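Local coordinates for epidermin leader peptide processing serine protease EpiP (Staphylococcus aureus subsp. aureus, PDB 3QFH), which probably cleaves the leader peptide from the precursor of the lantibiotic epidermin, as a subtilisin-like serine endopeptidase, at residues 61-66 against 247-252; 239-244 against 255-260; 34-39 against 70-75; 44-49 against 151-156. All coordinates share one frame; numbering follows the deposited sequence.

Contact 1: 61-66 against 247-252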
loop_
_atom_site.group_PDB
_atom_site.type_symbol
_atom_site.label_atom_id
_atom_site.label_comp_id
_atom_site.label_asym_id
_atom_site.label_seq_id
_atom_site.Cartn_x
_atom_site.Cartn_y
_atom_site.Cartn_z
ATOM N N MET A 61 -23.994 17.683 -18.568
ATOM C CA MET A 61 -25.085 17.316 -19.471
ATOM C C MET A 61 -24.812 15.988 -20.186
ATOM O O MET A 61 -25.719 15.164 -20.327
ATOM C CB MET A 61 -25.313 18.421 -20.507
ATOM C CG MET A 61 -25.815 19.725 -19.918
ATOM S SD MET A 61 -27.521 19.641 -19.341
ATOM C CE MET A 61 -28.417 19.558 -20.899
ATOM N N HIS A 62 -23.578 15.790 -20.653
ATOM C CA HIS A 62 -23.218 14.527 -21.319
ATOM C C HIS A 62 -23.071 13.406 -20.292
ATOM O O HIS A 62 -23.379 12.263 -20.588
ATOM C CB HIS A 62 -21.952 14.640 -22.185
ATOM C CG HIS A 62 -22.148 15.417 -23.449
ATOM N ND1 HIS A 62 -21.494 16.600 -23.708
ATOM C CD2 HIS A 62 -22.948 15.189 -24.519
ATOM C CE1 HIS A 62 -21.874 17.065 -24.886
ATOM N NE2 HIS A 62 -22.756 16.226 -25.399
ATOM N N ALA A 63 -22.621 13.737 -19.085
ATOM C CA ALA A 63 -22.520 12.735 -18.030
ATOM C C ALA A 63 -23.919 12.174 -17.737
ATOM O O ALA A 63 -24.100 10.967 -17.591
ATOM C CB ALA A 63 -21.915 13.329 -16.785
ATOM N N ASN A 64 -24.906 13.063 -17.687
ATOM C CA ASN A 64 -26.281 12.659 -17.409
ATOM C C ASN A 64 -26.900 11.840 -18.527
ATOM O O ASN A 64 -27.607 10.881 -18.264
ATOM C CB ASN A 64 -27.136 13.877 -17.031
ATOM C CG ASN A 64 -26.920 14.291 -15.589
ATOM O OD1 ASN A 64 -26.399 15.362 -15.303
ATOM N ND2 ASN A 64 -27.275 13.407 -14.671
ATOM N N ALA A 65 -26.608 12.195 -19.768
ATOM C CA ALA A 65 -27.115 11.441 -20.897
ATOM C C ALA A 65 -26.458 10.058 -20.916
ATOM O O ALA A 65 -27.107 9.066 -21.229
ATOM C CB ALA A 65 -26.840 12.180 -22.210
ATOM N N LEU A 66 -25.164 10.002 -20.586
ATOM C CA LEU A 66 -24.422 8.735 -20.586
ATOM C C LEU A 66 -24.991 7.740 -19.565
ATOM O O LEU A 66 -24.972 6.544 -19.791
ATOM C CB LEU A 66 -22.930 8.983 -20.325
ATOM C CG LEU A 66 -22.018 7.757 -20.383
ATOM C CD1 LEU A 66 -22.036 7.160 -21.782
ATOM C CD2 LEU A 66 -20.605 8.117 -19.970
ATOM N N GLN A 247 -29.067 4.370 -7.887
ATOM C CA GLN A 247 -29.128 5.080 -9.170
ATOM C C GLN A 247 -27.808 4.938 -9.920
ATOM O O GLN A 247 -26.755 4.767 -9.306
ATOM C CB GLN A 247 -29.449 6.567 -8.963
ATOM C CG GLN A 247 -30.811 6.800 -8.344
ATOM C CD GLN A 247 -31.924 6.166 -9.163
ATOM O OE1 GLN A 247 -32.059 6.422 -10.362
ATOM N NE2 GLN A 247 -32.724 5.332 -8.518
ATOM N N THR A 248 -27.884 4.993 -11.249
ATOM C CA THR A 248 -26.713 4.888 -12.094
ATOM C C THR A 248 -25.802 6.089 -11.860
ATOM O O THR A 248 -24.606 5.924 -11.646
ATOM C CB THR A 248 -27.091 4.808 -13.567
ATOM O OG1 THR A 248 -28.030 3.748 -13.756
ATOM C CG2 THR A 248 -25.851 4.553 -14.424
ATOM N N PHE A 249 -26.383 7.288 -11.871
ATOM C CA PHE A 249 -25.633 8.517 -11.633
ATOM C C PHE A 249 -25.651 8.735 -10.126
ATOM O O PHE A 249 -26.705 8.925 -9.533
ATOM C CB PHE A 249 -26.270 9.701 -12.367
ATOM C CG PHE A 249 -25.345 10.877 -12.540
ATOM C CD1 PHE A 249 -25.121 11.767 -11.498
ATOM C CD2 PHE A 249 -24.707 11.097 -13.753
ATOM C CE1 PHE A 249 -24.266 12.860 -11.664
ATOM C CE2 PHE A 249 -23.859 12.178 -13.929
ATOM C CZ PHE A 249 -23.635 13.064 -12.889
ATOM N N ARG A 250 -24.476 8.717 -9.509
ATOM C CA ARG A 250 -24.374 8.801 -8.056
ATOM C C ARG A 250 -23.680 10.050 -7.529
ATOM O O ARG A 250 -23.042 10.791 -8.271
ATOM C CB ARG A 250 -23.625 7.586 -7.575
ATOM C CG ARG A 250 -24.139 6.303 -8.204
ATOM C CD ARG A 250 -23.328 5.156 -7.744
ATOM N NE ARG A 250 -23.409 5.061 -6.300
ATOM C CZ ARG A 250 -24.384 4.447 -5.646
ATOM N NH1 ARG A 250 -24.365 4.418 -4.320
ATOM N NH2 ARG A 250 -25.373 3.863 -6.312
ATOM N N LYS A 251 -23.797 10.240 -6.220
ATOM C CA LYS A 251 -23.231 11.386 -5.527
ATOM C C LYS A 251 -22.068 10.950 -4.622
ATOM O O LYS A 251 -21.363 11.784 -4.080
ATOM C CB LYS A 251 -24.334 12.058 -4.688
ATOM C CG LYS A 251 -25.647 12.231 -5.453
ATOM C CD LYS A 251 -26.788 12.890 -4.655
ATOM C CE LYS A 251 -27.183 12.130 -3.366
ATOM N NZ LYS A 251 -26.289 12.432 -2.198
ATOM N N ASP A 252 -21.880 9.644 -4.463
ATOM C CA ASP A 252 -20.826 9.115 -3.608
ATOM C C ASP A 252 -19.607 8.722 -4.467
ATOM O O ASP A 252 -19.491 9.173 -5.606
ATOM C CB ASP A 252 -21.357 7.940 -2.785
ATOM C CG ASP A 252 -21.818 6.769 -3.650
ATOM O OD1 ASP A 252 -21.671 6.817 -4.900
ATOM O OD2 ASP A 252 -22.340 5.790 -3.076
#

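Contact 2: 239-244 against 255-260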
loop_
_atom_site.group_PDB
_atom_site.type_symbol
_atom_site.label_atom_id
_atom_site.label_comp_id
_atom_site.label_asym_id
_atom_site.label_seq_id
_atom_site.Cartn_x
_atom_site.Cartn_y
_atom_site.Cartn_z
ATOM N N ILE A 239 -13.048 6.917 1.945
ATOM C CA ILE A 239 -13.943 6.977 0.819
ATOM C C ILE A 239 -15.392 6.997 1.290
ATOM O O ILE A 239 -15.739 6.362 2.286
ATOM C CB ILE A 239 -13.660 5.766 -0.111
ATOM C CG1 ILE A 239 -14.286 5.957 -1.485
ATOM C CG2 ILE A 239 -14.093 4.448 0.546
ATOM C CD1 ILE A 239 -13.857 4.907 -2.468
ATOM N N ILE A 240 -16.220 7.762 0.580
ATOM C CA ILE A 240 -17.641 7.850 0.866
ATOM C C ILE A 240 -18.394 6.923 -0.084
ATOM O O ILE A 240 -18.164 6.946 -1.296
ATOM C CB ILE A 240 -18.177 9.305 0.679
ATOM C CG1 ILE A 240 -17.428 10.281 1.591
ATOM C CG2 ILE A 240 -19.662 9.359 0.963
ATOM C CD1 ILE A 240 -17.764 11.736 1.355
ATOM N N LEU A 241 -19.259 6.082 0.469
ATOM C CA LEU A 241 -20.099 5.206 -0.341
ATOM C C LEU A 241 -21.449 5.133 0.329
ATOM O O LEU A 241 -21.547 5.180 1.560
ATOM C CB LEU A 241 -19.517 3.808 -0.528
ATOM C CG LEU A 241 -19.435 2.879 0.674
ATOM C CD1 LEU A 241 -19.166 1.452 0.217
ATOM C CD2 LEU A 241 -18.369 3.374 1.643
ATOM N N ASP A 242 -22.486 4.997 -0.487
ATOM C CA ASP A 242 -23.847 5.006 -0.001
ATOM C C ASP A 242 -24.669 3.847 -0.565
ATOM O O ASP A 242 -25.284 3.969 -1.624
ATOM C CB ASP A 242 -24.467 6.338 -0.394
ATOM C CG ASP A 242 -25.802 6.569 0.247
ATOM O OD1 ASP A 242 -26.390 7.633 -0.024
ATOM O OD2 ASP A 242 -26.261 5.697 1.018
ATOM N N LYS A 243 -24.722 2.744 0.179
ATOM C CA LYS A 243 -25.445 1.536 -0.260
ATOM C C LYS A 243 -26.967 1.688 -0.391
ATOM O O LYS A 243 -27.622 0.830 -0.973
ATOM C CB LYS A 243 -25.097 0.351 0.647
ATOM C CG LYS A 243 -23.613 -0.005 0.589
ATOM C CD LYS A 243 -23.274 -1.316 1.288
ATOM C CE LYS A 243 -21.781 -1.617 1.153
ATOM N NZ LYS A 243 -21.396 -2.940 1.720
ATOM N N ASN A 244 -27.521 2.782 0.127
ATOM C CA ASN A 244 -28.964 3.044 0.038
ATOM C C ASN A 244 -29.384 3.658 -1.300
ATOM O O ASN A 244 -30.576 3.743 -1.604
ATOM C CB ASN A 244 -29.395 3.972 1.175
ATOM C CG ASN A 244 -29.075 3.396 2.545
ATOM O OD1 ASN A 244 -29.270 2.204 2.791
ATOM N ND2 ASN A 244 -28.577 4.246 3.446
ATOM N N VAL A 255 -17.818 4.225 -7.818
ATOM C CA VAL A 255 -17.008 3.645 -8.895
ATOM C C VAL A 255 -15.587 3.334 -8.447
ATOM O O VAL A 255 -15.050 2.268 -8.769
ATOM C CB VAL A 255 -17.033 4.496 -10.172
ATOM C CG1 VAL A 255 -16.124 3.897 -11.228
ATOM C CG2 VAL A 255 -18.448 4.565 -10.698
ATOM N N GLU A 256 -14.998 4.247 -7.678
ATOM C CA GLU A 256 -13.666 4.058 -7.160
ATOM C C GLU A 256 -13.633 2.902 -6.180
ATOM O O GLU A 256 -12.712 2.110 -6.198
ATOM C CB GLU A 256 -13.143 5.317 -6.457
ATOM C CG GLU A 256 -12.555 6.367 -7.354
ATOM C CD GLU A 256 -13.558 7.162 -8.167
ATOM O OE1 GLU A 256 -14.785 7.138 -7.866
ATOM O OE2 GLU A 256 -13.081 7.847 -9.103
ATOM N N TYR A 257 -14.627 2.841 -5.296
ATOM C CA TYR A 257 -14.703 1.776 -4.299
ATOM C C TYR A 257 -14.697 0.417 -5.011
ATOM O O TYR A 257 -13.873 -0.463 -4.716
ATOM C CB TYR A 257 -15.961 1.925 -3.429
ATOM C CG TYR A 257 -15.999 0.904 -2.324
ATOM C CD1 TYR A 257 -15.528 1.210 -1.058
ATOM C CD2 TYR A 257 -16.455 -0.394 -2.563
ATOM C CE1 TYR A 257 -15.528 0.255 -0.043
ATOM C CE2 TYR A 257 -16.470 -1.342 -1.558
ATOM C CZ TYR A 257 -15.999 -1.009 -0.301
ATOM O OH TYR A 257 -15.998 -1.952 0.697
ATOM N N ASP A 258 -15.610 0.270 -5.962
ATOM C CA ASP A 258 -15.729 -0.950 -6.748
ATOM C C ASP A 258 -14.456 -1.263 -7.495
ATOM O O ASP A 258 -14.053 -2.408 -7.549
ATOM C CB ASP A 258 -16.865 -0.830 -7.769
ATOM C CG ASP A 258 -18.246 -0.828 -7.119
ATOM O OD1 ASP A 258 -18.345 -1.178 -5.923
ATOM O OD2 ASP A 258 -19.231 -0.490 -7.813
ATOM N N ALA A 259 -13.844 -0.249 -8.096
ATOM C CA ALA A 259 -12.624 -0.452 -8.874
ATOM C C ALA A 259 -11.528 -1.026 -7.984
ATOM O O ALA A 259 -10.867 -2.008 -8.350
ATOM C CB ALA A 259 -12.154 0.850 -9.500
ATOM N N LEU A 260 -11.370 -0.416 -6.815
ATOM C CA LEU A 260 -10.358 -0.835 -5.843
ATOM C C LEU A 260 -10.603 -2.250 -5.281
ATOM O O LEU A 260 -9.674 -3.061 -5.233
ATOM C CB LEU A 260 -10.244 0.195 -4.713
ATOM C CG LEU A 260 -9.069 0.004 -3.756
ATOM C CD1 LEU A 260 -7.733 -0.167 -4.532
ATOM C CD2 LEU A 260 -8.990 1.173 -2.792
#

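Contact 3: 34-39 against 70-75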
loop_
_atom_site.group_PDB
_atom_site.type_symbol
_atom_site.label_atom_id
_atom_site.label_comp_id
_atom_site.label_asym_id
_atom_site.label_seq_id
_atom_site.Cartn_x
_atom_site.Cartn_y
_atom_site.Cartn_z
ATOM N N ASN A 34 -16.444 0.401 -25.917
ATOM C CA ASN A 34 -15.604 1.013 -26.956
ATOM C C ASN A 34 -16.470 1.572 -28.060
ATOM O O ASN A 34 -16.214 2.653 -28.569
ATOM C CB ASN A 34 -14.607 0.015 -27.562
ATOM C CG ASN A 34 -13.520 -0.395 -26.596
ATOM O OD1 ASN A 34 -13.269 0.265 -25.581
ATOM N ND2 ASN A 34 -12.866 -1.507 -26.902
ATOM N N LYS A 35 -17.497 0.814 -28.431
ATOM C CA LYS A 35 -18.415 1.234 -29.473
ATOM C C LYS A 35 -19.132 2.516 -29.059
ATOM O O LYS A 35 -19.282 3.424 -29.858
ATOM C CB LYS A 35 -19.418 0.121 -29.763
ATOM C CG LYS A 35 -20.400 0.446 -30.844
ATOM C CD LYS A 35 -21.316 -0.724 -31.104
ATOM C CE LYS A 35 -22.276 -0.429 -32.228
ATOM N NZ LYS A 35 -23.207 -1.564 -32.431
ATOM N N LEU A 36 -19.556 2.592 -27.803
ATOM C CA LEU A 36 -20.246 3.775 -27.295
ATOM C C LEU A 36 -19.307 4.990 -27.274
ATOM O O LEU A 36 -19.723 6.119 -27.590
ATOM C CB LEU A 36 -20.800 3.514 -25.894
ATOM C CG LEU A 36 -21.679 4.600 -25.291
ATOM C CD1 LEU A 36 -22.933 4.846 -26.155
ATOM C CD2 LEU A 36 -22.081 4.247 -23.846
ATOM N N VAL A 37 -18.055 4.760 -26.887
ATOM C CA VAL A 37 -17.055 5.822 -26.874
ATOM C C VAL A 37 -16.912 6.462 -28.267
ATOM O O VAL A 37 -16.907 7.686 -28.394
ATOM C CB VAL A 37 -15.681 5.315 -26.369
ATOM C CG1 VAL A 37 -14.593 6.381 -26.588
ATOM C CG2 VAL A 37 -15.777 4.918 -24.885
ATOM N N LYS A 38 -16.801 5.636 -29.305
ATOM C CA LYS A 38 -16.700 6.152 -30.672
ATOM C C LYS A 38 -17.959 6.880 -31.108
ATOM O O LYS A 38 -17.879 7.913 -31.759
ATOM C CB LYS A 38 -16.403 5.045 -31.695
ATOM C CG LYS A 38 -14.940 4.845 -32.018
ATOM C CD LYS A 38 -14.777 4.013 -33.313
ATOM C CE LYS A 38 -13.403 4.205 -33.975
ATOM N NZ LYS A 38 -12.259 3.843 -33.100
ATOM N N LYS A 39 -19.122 6.339 -30.771
ATOM C CA LYS A 39 -20.374 6.960 -31.190
ATOM C C LYS A 39 -20.547 8.361 -30.604
ATOM O O LYS A 39 -20.828 9.308 -31.339
ATOM C CB LYS A 39 -21.580 6.067 -30.860
ATOM C CG LYS A 39 -22.929 6.719 -31.205
ATOM C CD LYS A 39 -24.055 5.709 -31.428
ATOM C CE LYS A 39 -23.882 4.960 -32.764
ATOM N NZ LYS A 39 -25.084 4.147 -33.150
ATOM N N LYS A 70 -28.348 2.179 -20.347
ATOM C CA LYS A 70 -28.497 1.083 -19.389
ATOM C C LYS A 70 -27.857 -0.236 -19.794
ATOM O O LYS A 70 -27.512 -1.033 -18.933
ATOM C CB LYS A 70 -29.987 0.857 -19.098
ATOM C CG LYS A 70 -30.729 2.112 -18.616
ATOM C CD LYS A 70 -30.075 2.724 -17.369
ATOM C CE LYS A 70 -30.787 4.003 -16.925
ATOM N NZ LYS A 70 -30.061 4.713 -15.818
ATOM N N ASN A 71 -27.713 -0.474 -21.094
ATOM C CA ASN A 71 -27.100 -1.708 -21.575
ATOM C C ASN A 71 -25.576 -1.674 -21.423
ATOM O O ASN A 71 -24.927 -2.719 -21.423
ATOM C CB ASN A 71 -27.425 -1.929 -23.061
ATOM C CG ASN A 71 -28.930 -1.935 -23.358
ATOM O OD1 ASN A 71 -29.760 -2.160 -22.470
ATOM N ND2 ASN A 71 -29.279 -1.696 -24.622
ATOM N N ASP A 72 -25.011 -0.470 -21.286
ATOM C CA ASP A 72 -23.556 -0.310 -21.274
ATOM C C ASP A 72 -22.946 0.273 -20.028
ATOM O O ASP A 72 -21.795 -0.028 -19.719
ATOM C CB ASP A 72 -23.143 0.626 -22.410
ATOM C CG ASP A 72 -23.605 0.150 -23.770
ATOM O OD1 ASP A 72 -23.925 -1.047 -23.926
ATOM O OD2 ASP A 72 -23.643 0.994 -24.699
ATOM N N ILE A 73 -23.687 1.129 -19.338
ATOM C CA ILE A 73 -23.151 1.843 -18.191
ATOM C C ILE A 73 -23.810 1.365 -16.905
ATOM O O ILE A 73 -25.040 1.374 -16.787
ATOM C CB ILE A 73 -23.380 3.357 -18.356
ATOM C CG1 ILE A 73 -22.819 3.854 -19.704
ATOM C CG2 ILE A 73 -22.769 4.130 -17.213
ATOM C CD1 ILE A 73 -21.301 3.737 -19.891
ATOM N N LYS A 74 -22.981 0.943 -15.954
ATOM C CA LYS A 74 -23.458 0.447 -14.679
ATOM C C LYS A 74 -23.563 1.623 -13.693
ATOM O O LYS A 74 -24.631 1.851 -13.134
ATOM C CB LYS A 74 -22.546 -0.684 -14.178
ATOM C CG LYS A 74 -23.015 -1.429 -12.909
ATOM C CD LYS A 74 -22.137 -2.680 -12.666
ATOM C CE LYS A 74 -22.331 -3.309 -11.285
ATOM N NZ LYS A 74 -23.733 -3.699 -10.975
ATOM N N TYR A 75 -22.470 2.375 -13.511
ATOM C CA TYR A 75 -22.456 3.537 -12.615
ATOM C C TYR A 75 -21.576 4.659 -13.122
ATOM O O TYR A 75 -20.606 4.435 -13.846
ATOM C CB TYR A 75 -21.912 3.182 -11.225
ATOM C CG TYR A 75 -22.653 2.126 -10.489
ATOM C CD1 TYR A 75 -23.937 2.362 -10.020
ATOM C CD2 TYR A 75 -22.062 0.895 -10.219
ATOM C CE1 TYR A 75 -24.634 1.393 -9.337
ATOM C CE2 TYR A 75 -22.749 -0.084 -9.532
ATOM C CZ TYR A 75 -24.042 0.176 -9.093
ATOM O OH TYR A 75 -24.742 -0.765 -8.404
#

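Contact 4: 44-49 against 151-156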
loop_
_atom_site.group_PDB
_atom_site.type_symbol
_atom_site.label_atom_id
_atom_site.label_comp_id
_atom_site.label_asym_id
_atom_site.label_seq_id
_atom_site.Cartn_x
_atom_site.Cartn_y
_atom_site.Cartn_z
ATOM N N VAL A 44 -12.148 9.658 -23.082
ATOM C CA VAL A 44 -11.665 8.739 -22.057
ATOM C C VAL A 44 -10.232 9.094 -21.665
ATOM O O VAL A 44 -9.330 8.995 -22.479
ATOM C CB VAL A 44 -11.704 7.288 -22.562
ATOM C CG1 VAL A 44 -11.128 6.332 -21.521
ATOM C CG2 VAL A 44 -13.123 6.888 -22.919
ATOM N N VAL A 45 -10.018 9.522 -20.428
ATOM C CA VAL A 45 -8.666 9.915 -19.975
ATOM C C VAL A 45 -7.921 8.832 -19.128
ATOM O O VAL A 45 -6.765 9.002 -18.764
ATOM C CB VAL A 45 -8.710 11.272 -19.218
ATOM C CG1 VAL A 45 -9.157 12.413 -20.170
ATOM C CG2 VAL A 45 -9.620 11.190 -18.024
ATOM N N TYR A 46 -8.608 7.742 -18.800
ATOM C CA TYR A 46 -7.999 6.631 -18.057
ATOM C C TYR A 46 -8.916 5.436 -18.252
ATOM O O TYR A 46 -10.126 5.599 -18.381
ATOM C CB TYR A 46 -7.850 6.954 -16.577
ATOM C CG TYR A 46 -6.662 6.265 -15.934
ATOM C CD1 TYR A 46 -5.366 6.718 -16.191
ATOM C CD2 TYR A 46 -6.821 5.197 -15.052
ATOM C CE1 TYR A 46 -4.265 6.120 -15.614
ATOM C CE2 TYR A 46 -5.699 4.584 -14.454
ATOM C CZ TYR A 46 -4.430 5.054 -14.739
ATOM O OH TYR A 46 -3.306 4.482 -14.170
ATOM N N ASN A 47 -8.356 4.242 -18.283
ATOM C CA ASN A 47 -9.168 3.064 -18.523
ATOM C C ASN A 47 -8.485 1.834 -17.983
ATOM O O ASN A 47 -7.279 1.718 -18.091
ATOM C CB ASN A 47 -9.439 2.910 -20.024
ATOM C CG ASN A 47 -10.460 1.810 -20.340
ATOM O OD1 ASN A 47 -11.318 1.468 -19.523
ATOM N ND2 ASN A 47 -10.374 1.270 -21.541
ATOM N N ILE A 48 -9.274 0.954 -17.356
ATOM C CA ILE A 48 -8.807 -0.306 -16.805
ATOM C C ILE A 48 -9.753 -1.403 -17.347
ATOM O O ILE A 48 -10.747 -1.740 -16.700
ATOM C CB ILE A 48 -8.867 -0.323 -15.259
ATOM C CG1 ILE A 48 -8.314 0.977 -14.657
ATOM C CG2 ILE A 48 -8.107 -1.539 -14.730
ATOM C CD1 ILE A 48 -8.327 1.019 -13.127
ATOM N N PRO A 49 -9.468 -1.927 -18.547
ATOM C CA PRO A 49 -10.352 -2.926 -19.182
ATOM C C PRO A 49 -10.714 -4.116 -18.282
ATOM O O PRO A 49 -11.872 -4.502 -18.233
ATOM C CB PRO A 49 -9.549 -3.381 -20.411
ATOM C CG PRO A 49 -8.703 -2.212 -20.745
ATOM C CD PRO A 49 -8.336 -1.570 -19.417
ATOM N N LEU A 151 2.143 4.444 -13.663
ATOM C CA LEU A 151 0.692 4.461 -13.949
ATOM C C LEU A 151 0.123 5.889 -13.990
ATOM O O LEU A 151 -1.073 6.078 -14.233
ATOM C CB LEU A 151 -0.083 3.596 -12.936
ATOM C CG LEU A 151 -0.020 2.077 -13.163
ATOM C CD1 LEU A 151 -0.701 1.690 -14.479
ATOM C CD2 LEU A 151 1.420 1.538 -13.135
ATOM N N VAL A 152 0.969 6.888 -13.734
ATOM C CA VAL A 152 0.533 8.282 -13.774
ATOM C C VAL A 152 0.348 8.654 -15.253
ATOM O O VAL A 152 1.261 8.464 -16.068
ATOM C CB VAL A 152 1.540 9.216 -13.097
ATOM C CG1 VAL A 152 1.060 10.659 -13.173
ATOM C CG2 VAL A 152 1.781 8.786 -11.644
ATOM N N PRO A 153 -0.850 9.142 -15.620
ATOM C CA PRO A 153 -1.089 9.430 -17.036
ATOM C C PRO A 153 -0.454 10.726 -17.523
ATOM O O PRO A 153 0.034 11.511 -16.730
ATOM C CB PRO A 153 -2.622 9.515 -17.123
ATOM C CG PRO A 153 -3.037 10.010 -15.772
ATOM C CD PRO A 153 -2.048 9.376 -14.795
ATOM N N LEU A 154 -0.434 10.906 -18.839
ATOM C CA LEU A 154 0.046 12.137 -19.445
ATOM C C LEU A 154 -0.717 13.287 -18.790
ATOM O O LEU A 154 -1.950 13.239 -18.642
ATOM C CB LEU A 154 -0.174 12.108 -20.962
ATOM C CG LEU A 154 0.140 13.363 -21.788
ATOM C CD1 LEU A 154 1.599 13.771 -21.690
ATOM C CD2 LEU A 154 -0.252 13.153 -23.256
ATOM N N ASN A 155 0.031 14.282 -18.338
ATOM C CA ASN A 155 -0.517 15.482 -17.680
ATOM C C ASN A 155 -0.965 15.286 -16.258
ATOM O O ASN A 155 -1.523 16.198 -15.663
ATOM C CB ASN A 155 -1.620 16.133 -18.520
ATOM C CG ASN A 155 -1.091 16.722 -19.798
ATOM O OD1 ASN A 155 0.012 17.274 -19.827
ATOM N ND2 ASN A 155 -1.875 16.628 -20.863
ATOM N N GLY A 156 -0.702 14.100 -15.706
ATOM C CA GLY A 156 -0.995 13.790 -14.303
ATOM C C GLY A 156 -2.347 14.102 -13.691
ATOM O O GLY A 156 -3.368 14.029 -14.347
#

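Contact 1: 61-66 against 247-252
Phe249 lays its ring against helix 61-66, where it meets Ala63 and Asn64. The apolar part is a single methyl against the ring. Ala63 CB comes to the ring's edge, near its plane, with CB 3.6 Å from Phe249 CE2. The side-chain amide of Asn64 lies over one face of the same ring, its plane tilted 22° from it. With chi1 at -161°, CG of Phe249 swings away from the backbone N and the ring reaches the helix.

Arg250 and Asp252 form a salt bridge within 247-252. Arg250 grips Asp252 side-on: NE meets OD1 at 2.8 Å, and NH1 meets OD2 at 2.7 Å. Thr248 OG1 bonds to Lys70 NZ across the boundary. Thr248 and Arg250 also bond through their backbones to Ile76, so the short, weakly bonded strand 249-250 lies beside strand 73-78. Between these two segments the contact is thus packing on the Phe249 ring, and the polar joining of the propeptide-like and subtilase parts is done beside it.

Contact 2: 239-244 against 255-260
Leu241 points one methyl squarely at the ring of Tyr257. Its CD1 lies 3.8 Å from the centroid of the Tyr257 ring and 11° off the ring normal. This is a CH-pi contact over the centre of the face. The turn of Leu241 at chi1 (68°), with CG between the backbone N and the carbonyl carbon, carries CD1 over the ring.

Ile239 comes to the same ring at its edge. Its CG2 lies in the ring plane, 3.9 Å from Tyr257 CD1. The other branch of Ile239 runs to the helix backbone. There Ile239 CD1 is 3.6 Å from Tyr257 N and also rests on Tyr257 CB, and it reaches Glu256 CB at 4.1 Å. The side chains of Ile239 and Tyr257 cross at about a right angle.

The two partners are strand 239-241 and helix 255-260, which belong to the subtilase domain. The axes of these short segments approach to 8.9 Å, with 107° between their directions. The strand pairs with strand 302-306 in a two-stranded antiparallel sheet, and the helix packs across it. Ile239 and Leu241 both point toward the helix, while Ile240 between them points away.

Next along the chain, Asp242 OD2 accepts from Asn244 N at 3.3 Å and forms an Asx turn. On the helix, Glu256 OE1 bonds to Asn77 ND2. Lys304 of the partner strand touches both Leu241 and Tyr257.

Contact 3: 34-39 against 70-75
Leu36 reaches from helix 34-39 to the start of strand 73-75 with one methyl, CD2. That methyl touches two neighbouring residues. Leu36 CD2 is 3.7 Å from Asp72 OD2, and it also lies 4.0 Å from Asp72 CB. On Ile73 it meets the tip of the longer branch, with Leu36 CD2 4.1 Å from Ile73 CD1. The Leu36 and Asp72 side chains run past each other at a slant.

A chi1 of -173° turns Leu36 CG away from the backbone N and sends the isobutyl group out from the helix toward the strand. Ile73 does not aim straight at the helix from its backbone. Its CG1 lies beside the backbone N (chi1 -54°), and the end of the side chain bends nearer to Leu36.

The next shell packs round these groups. Leu66 of helix 60-66 packs on both Leu36 and Ile73, and Ile73 also touches Val25 of strand 20-27. Asp72 is tied through its backbone to Lys28, and its OD1 has a weak hydrogen bond with Thr32 OG1. The two helices and the sheet thus share a small apolar core in the propeptide-like domain, an alpha/beta unit with helices on four antiparallel strands. The contact across the segments is therefore van der Waals packing, and the weak polar bond of Asp72 goes to Thr32 of helix 30-40, the helix that carries Leu36.

Contact 4: 44-49 against 151-156
Tyr46 and Pro153 bring the two backbones nearest, with their CA atoms 7.5 Å apart. Segment 44-49 is mostly edge strand. Val45 and Tyr46 both face Gln55 of the neighbouring strand, a classic beta bulge. Segment 151-156 has no regular structure until it closes in a type II beta turn from Pro153 to Gly156, where Gly156 N bonds to Pro153 O at 2.9 Å.

Tyr46 carries the contact. Its OH donates to Leu151 O at 2.7 Å. The bond lies in the carbonyl plane, on a lone pair, with a C=O...donor angle of 134°. The phenol oxygen also lies 3.6 Å from Leu151 CB. Further back along the ring, Tyr46 CE1 is 4.0 Å from Pro153 CD, and Tyr46 CD1 is 4.0 Å from Pro153 CB. The side chains of Tyr46 and Pro153 cross at about a right angle.

Helix 213-225 adds Lys218 to this ring through a cation-pi contact and Trp215 through its own ring. Ile48, Leu151 and Pro153 meet the same helix. This is consistent with a subtilisin-type propeptide sheet packing on protease helices, with the loop after strand 149-150 beside it.

How the contacts relate
Contacts 1, 3 and 4 all reach the mixed sheet of four propeptide-like strands and strand 249-250 of the subtilase part. Contact 3 lies within the propeptide-like part; contacts 1 and 4, centres about 21 Å apart, join it to the subtilase part near the sheet's outer edges. Centres of contacts 1 and 3 are about 13 Å apart, and Leu66 CD1 meets Leu36 CD2 at 3.6 Å. Contact 3 touches contact 4 through Val37 and Val44. Contact 2, within the subtilase part, is tied to contact 1 by Asp252 OD2 and Asp242 N, 2.7 Å apart. Tyr75 of contact 3 packs on Val255 of contact 2. None of the probable triad residues Ser383, His177 and Asp130 lies in these contacts.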